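PDB 3FDJ: DegV family protein from Eubacterium eligens, which is of unknown function but, as a member of the DegV family, probably binds a fatty acid or similar lipid. Local coordinates for residues 80-85 with 92-97; 100-103 with 109-112. All coordinates share one frame; numbering follows the deposited sequence.

Contact 1 of 2, residues 80-85 with 92-97; sequences VVTITA and NSAMAA
Thr82 and Val80 of strand 77-82 both set a methyl group against Ala94 of helix 90-102, the first strand and the helix of a beta-alpha-beta unit. No hydrogen bond crosses the contact; it is held by three buried side chains. The backbones come nearest at Val80 and Ala94, with their CA atoms 7.7 Å apart.

From its CB outward, Thr82 first stays clear of the helix, CB lying 5.2 Å from Ala94 CB. There the side chain forks. One branch, Thr82 CG2, is anti to the carbonyl carbon and runs out toward the helix, meeting Ala94 CB tip to tip at 3.8 Å. The other, Thr82 OG1, sits between the backbone N and the carbonyl carbon (chi1 75°), which turns it along its own chain: it donates to Ile83 O at 3.1 Å, approaching from above the carbonyl plane, 40° out of it. The apolar branch thus serves the helix and the polar one the backbone of the next residue. A valine in place of Thr82 would probably keep the methyl contact but leave Ile83 O without this donor and the side chain without the bond that helps fix its rotation.

Val80, two residues back on the same face, adds a looser touch, its CG1 at 4.3 Å from Ala94 CB. With CG1 anti to the backbone N (chi1 -172°), that methyl is the one nearer the helix, while CG2 stays well off. Trp68 and Phe72 of helix 65-72 also pack on Val80. Between Val80 and Thr82 in the chain, Val81 points away from helix 90-102 and packs on helix 120-134 across the sheet. Just beside the contact on the helix, Ser93 OG is hydrogen-bonded to both Thr90 O and Trp68 NE1.

Contact 2 of 2, residues 100-103 with 109-112; sequences VYLE and KVRV
Tyr101 and Leu102, near the C-terminal end of helix 90-102, look across at Val110 of strand 109-114, and the backbones draw closest at Leu102 and Lys109, whose CA atoms are 7.7 Å apart. Here the helix meets the second strand of its beta-alpha-beta unit. One methyl of Val110 does the work. CG2 is placed anti to the carbonyl carbon, and there it meets both helix residues: Tyr101 CD2 lies 3.9 Å from Val110 CG2, and Leu102 CD2 stands 3.9 Å from that same Val110 CG2. The other methyl, CG1, keeps well clear of both partners.

The two helix residues approach differently. Tyr101 has its CG anti to the backbone N (chi1 -167°), which brings the CD2 side of the ring to Val110, the methyl approaching obliquely; the two side chains cross at about a right angle. Leu102 comes in at a slant: CD1 carries its chain on in extended form (chi2 -180°), and CD2, the branch turned aside, reaches the methyl. The tyrosine ring is pinned from elsewhere too: its OH is hydrogen-bonded to Asp75 O, His105 stacks on it, and Phe72 meets it edge-to-face.

On the strand, Arg111 NE donates to Val112 O of the next residue, 2.9 Å away, from well above the carbonyl plane. The guanidinium carries on to salt bridges with Asp143 and Asp147 of helix 139-150, where Lys109 also finds Glu140. Backbone bonds of Lys109 and Arg111 pair strand 109-114 with its parallel neighbour 77-82, with helix 90-102 packed on one face through Val110 and Val112 and helix 139-150 engaged by Lys109 and Arg111.

How the contacts relate
Contacts 1 and 2 follow each other along the chain and lie about 11 Å apart, centre to centre. Together they span one beta-alpha-beta unit: contact 1 joins strand 77-82 to the earlier part of helix 90-102, and contact 2 joins the helix's far end to strand 109-114. The two strands are parallel neighbours in one sheet, and Val80 N probably hydrogen-bonds to Arg111 O (2.8 Å). Val112 knits the contacts together, its CG1 lying 3.8 Å from Thr82 CG2 and 3.9 Å from Ala94 CB. The helix is thus fastened by small apolar contacts to both parallel strands, in the sheet that also includes strand 5-9.

Contact 1 of 2, residues 80-85 with 92-97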
loop_
_atom_site.group_PDB
_atom_site.type_symbol
_atom_site.label_atom_id
_atom_site.label_comp_id
_atom_site.label_asym_id
_atom_site.label_seq_id
_atom_site.Cartn_x
_atom_site.Cartn_y
_atom_site.Cartn_z
ATOM N N VAL A 80 -10.921 -7.231 6.271
ATOM C CA VAL A 80 -10.381 -7.114 4.920
ATOM C C VAL A 80 -9.848 -5.716 4.737
ATOM O O VAL A 80 -10.601 -4.751 4.927
ATOM C CB VAL A 80 -11.467 -7.376 3.861
ATOM C CG1 VAL A 80 -10.829 -7.435 2.465
ATOM C CG2 VAL A 80 -12.240 -8.685 4.153
ATOM N N VAL A 81 -8.572 -5.571 4.370
ATOM C CA VAL A 81 -8.002 -4.236 4.125
ATOM C C VAL A 81 -7.805 -4.048 2.627
ATOM O O VAL A 81 -7.251 -4.921 1.957
ATOM C CB VAL A 81 -6.683 -4.044 4.889
ATOM C CG1 VAL A 81 -6.105 -2.618 4.659
ATOM C CG2 VAL A 81 -6.902 -4.305 6.398
ATOM N N THR A 82 -8.308 -2.944 2.090
ATOM C CA THR A 82 -8.190 -2.690 0.664
ATOM C C THR A 82 -7.440 -1.394 0.373
ATOM O O THR A 82 -7.377 -0.494 1.188
ATOM C CB THR A 82 -9.557 -2.621 -0.087
ATOM O OG1 THR A 82 -10.228 -1.389 0.194
ATOM C CG2 THR A 82 -10.496 -3.824 0.273
ATOM N N ILE A 83 -6.857 -1.342 -0.813
ATOM C CA ILE A 83 -6.315 -0.116 -1.384
ATOM C C ILE A 83 -7.460 0.904 -1.518
ATOM O O ILE A 83 -8.640 0.540 -1.645
ATOM C CB ILE A 83 -5.627 -0.442 -2.734
ATOM C CG1 ILE A 83 -5.050 0.813 -3.440
ATOM C CG2 ILE A 83 -6.587 -1.166 -3.626
ATOM C CD1 ILE A 83 -4.026 0.447 -4.515
ATOM N N THR A 84 -7.102 2.180 -1.442
ATOM C CA THR A 84 -8.043 3.279 -1.492
ATOM C C THR A 84 -9.177 3.139 -2.517
ATOM O O THR A 84 -8.973 2.895 -3.725
ATOM C CB THR A 84 -7.310 4.621 -1.716
ATOM O OG1 THR A 84 -8.284 5.659 -1.842
ATOM C CG2 THR A 84 -6.405 4.575 -2.953
ATOM N N ALA A 85 -10.391 3.318 -2.013
ATOM C CA ALA A 85 -11.566 3.362 -2.865
ATOM C C ALA A 85 -11.525 4.599 -3.760
ATOM O O ALA A 85 -12.250 4.685 -4.747
ATOM C CB ALA A 85 -12.824 3.372 -2.007
ATOM N N ASN A 92 -14.889 -1.872 -3.766
ATOM C CA ASN A 92 -16.177 -2.336 -4.234
ATOM C C ASN A 92 -16.195 -3.855 -4.469
ATOM O O ASN A 92 -17.204 -4.512 -4.152
ATOM C CB ASN A 92 -16.616 -1.626 -5.511
ATOM C CG ASN A 92 -16.992 -0.189 -5.299
ATOM O OD1 ASN A 92 -17.198 0.273 -4.150
ATOM N ND2 ASN A 92 -17.120 0.552 -6.421
ATOM N N SER A 93 -15.110 -4.404 -5.043
ATOM C CA SER A 93 -15.055 -5.847 -5.314
ATOM C C SER A 93 -15.100 -6.627 -3.994
ATOM O O SER A 93 -15.748 -7.688 -3.902
ATOM C CB SER A 93 -13.820 -6.240 -6.175
ATOM O OG SER A 93 -12.579 -6.113 -5.494
ATOM N N ALA A 94 -14.413 -6.099 -2.984
ATOM C CA ALA A 94 -14.397 -6.729 -1.657
ATOM C C ALA A 94 -15.787 -6.649 -0.989
ATOM O O ALA A 94 -16.224 -7.598 -0.337
ATOM C CB ALA A 94 -13.328 -6.091 -0.761
HETATM N N MSE A 95 -16.459 -5.510 -1.140
HETATM C CA MSE A 95 -17.839 -5.368 -0.626
HETATM C C MSE A 95 -18.800 -6.313 -1.338
HETATM O O MSE A 95 -19.691 -6.892 -0.703
HETATM C CB MSE A 95 -18.323 -3.926 -0.732
HETATM C CG MSE A 95 -17.615 -2.960 0.173
HETATM SE SE MSE A 95 -18.107 -3.278 2.018
HETATM C CE MSE A 95 -19.962 -2.695 2.027
ATOM N N ALA A 96 -18.626 -6.488 -2.641
ATOM C CA ALA A 96 -19.447 -7.422 -3.394
ATOM C C ALA A 96 -19.230 -8.867 -2.916
ATOM O O ALA A 96 -20.184 -9.647 -2.749
ATOM C CB ALA A 96 -19.156 -7.270 -4.919
ATOM N N ALA A 97 -17.974 -9.221 -2.679
ATOM C CA ALA A 97 -17.647 -10.550 -2.169
ATOM C C ALA A 97 -18.184 -10.753 -0.738
ATOM O O ALA A 97 -18.674 -11.834 -0.410
ATOM C CB ALA A 97 -16.113 -10.771 -2.229
#

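Contact 2 of 2, residues 100-103 with 109-112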
loop_
_atom_site.group_PDB
_atom_site.type_symbol
_atom_site.label_atom_id
_atom_site.label_comp_id
_atom_site.label_asym_id
_atom_site.label_seq_id
_atom_site.Cartn_x
_atom_site.Cartn_y
_atom_site.Cartn_z
ATOM N N VAL A 100 -21.905 -11.727 -0.864
ATOM C CA VAL A 100 -22.101 -13.130 -1.161
ATOM C C VAL A 100 -21.718 -13.981 0.058
ATOM O O VAL A 100 -22.436 -14.920 0.438
ATOM C CB VAL A 100 -21.265 -13.546 -2.392
ATOM C CG1 VAL A 100 -21.289 -15.075 -2.570
ATOM C CG2 VAL A 100 -21.799 -12.806 -3.672
ATOM N N TYR A 101 -20.610 -13.642 0.694
ATOM C CA TYR A 101 -20.117 -14.444 1.839
ATOM C C TYR A 101 -21.142 -14.464 2.997
ATOM O O TYR A 101 -21.431 -15.502 3.573
ATOM C CB TYR A 101 -18.771 -13.910 2.297
ATOM C CG TYR A 101 -18.037 -14.834 3.246
ATOM C CD1 TYR A 101 -17.347 -15.939 2.757
ATOM C CD2 TYR A 101 -18.029 -14.600 4.617
ATOM C CE1 TYR A 101 -16.669 -16.800 3.618
ATOM C CE2 TYR A 101 -17.354 -15.445 5.494
ATOM C CZ TYR A 101 -16.666 -16.539 4.977
ATOM O OH TYR A 101 -15.992 -17.390 5.806
ATOM N N LEU A 102 -21.715 -13.313 3.300
ATOM C CA LEU A 102 -22.721 -13.226 4.351
ATOM C C LEU A 102 -24.008 -13.969 3.998
ATOM O O LEU A 102 -24.749 -14.378 4.882
ATOM C CB LEU A 102 -22.990 -11.776 4.715
ATOM C CG LEU A 102 -21.783 -11.051 5.330
ATOM C CD1 LEU A 102 -22.190 -9.626 5.652
ATOM C CD2 LEU A 102 -21.158 -11.726 6.565
ATOM N N GLU A 103 -24.272 -14.190 2.714
ATOM C CA GLU A 103 -25.414 -15.012 2.319
ATOM C C GLU A 103 -25.093 -16.504 2.377
ATOM O O GLU A 103 -25.986 -17.336 2.186
ATOM C CB GLU A 103 -25.888 -14.622 0.918
ATOM C CG GLU A 103 -26.466 -13.223 0.898
ATOM C CD GLU A 103 -27.079 -12.839 -0.445
ATOM O OE1 GLU A 103 -27.107 -13.691 -1.369
ATOM O OE2 GLU A 103 -27.542 -11.679 -0.559
ATOM N N LYS A 109 -19.015 -12.399 10.600
ATOM C CA LYS A 109 -18.845 -10.954 10.647
ATOM C C LYS A 109 -17.658 -10.597 9.783
ATOM O O LYS A 109 -16.567 -11.167 9.960
ATOM C CB LYS A 109 -18.534 -10.517 12.070
ATOM C CG LYS A 109 -19.633 -10.844 13.036
ATOM C CD LYS A 109 -19.394 -10.207 14.407
ATOM C CE LYS A 109 -18.906 -11.175 15.446
ATOM N NZ LYS A 109 -19.775 -11.012 16.672
ATOM N N VAL A 110 -17.858 -9.666 8.855
ATOM C CA VAL A 110 -16.825 -9.258 7.941
ATOM C C VAL A 110 -16.791 -7.760 7.859
ATOM O O VAL A 110 -17.813 -7.130 7.573
ATOM C CB VAL A 110 -17.072 -9.831 6.522
ATOM C CG1 VAL A 110 -15.927 -9.442 5.574
ATOM C CG2 VAL A 110 -17.235 -11.378 6.576
ATOM N N ARG A 111 -15.631 -7.174 8.107
ATOM C CA ARG A 111 -15.477 -5.723 8.014
ATOM C C ARG A 111 -14.505 -5.471 6.895
ATOM O O ARG A 111 -13.376 -5.985 6.931
ATOM C CB ARG A 111 -14.946 -5.131 9.316
ATOM C CG ARG A 111 -14.365 -3.712 9.158
ATOM C CD ARG A 111 -15.428 -2.666 8.782
ATOM N NE ARG A 111 -14.805 -1.441 8.253
ATOM C CZ ARG A 111 -14.207 -0.492 8.985
ATOM N NH1 ARG A 111 -13.697 0.561 8.378
ATOM N NH2 ARG A 111 -14.134 -0.559 10.313
ATOM N N VAL A 112 -14.946 -4.710 5.899
ATOM C CA VAL A 112 -14.052 -4.275 4.825
ATOM C C VAL A 112 -13.590 -2.859 5.175
ATOM O O VAL A 112 -14.426 -1.975 5.407
ATOM C CB VAL A 112 -14.708 -4.311 3.455
ATOM C CG1 VAL A 112 -13.695 -3.896 2.386
ATOM C CG2 VAL A 112 -15.303 -5.710 3.123
#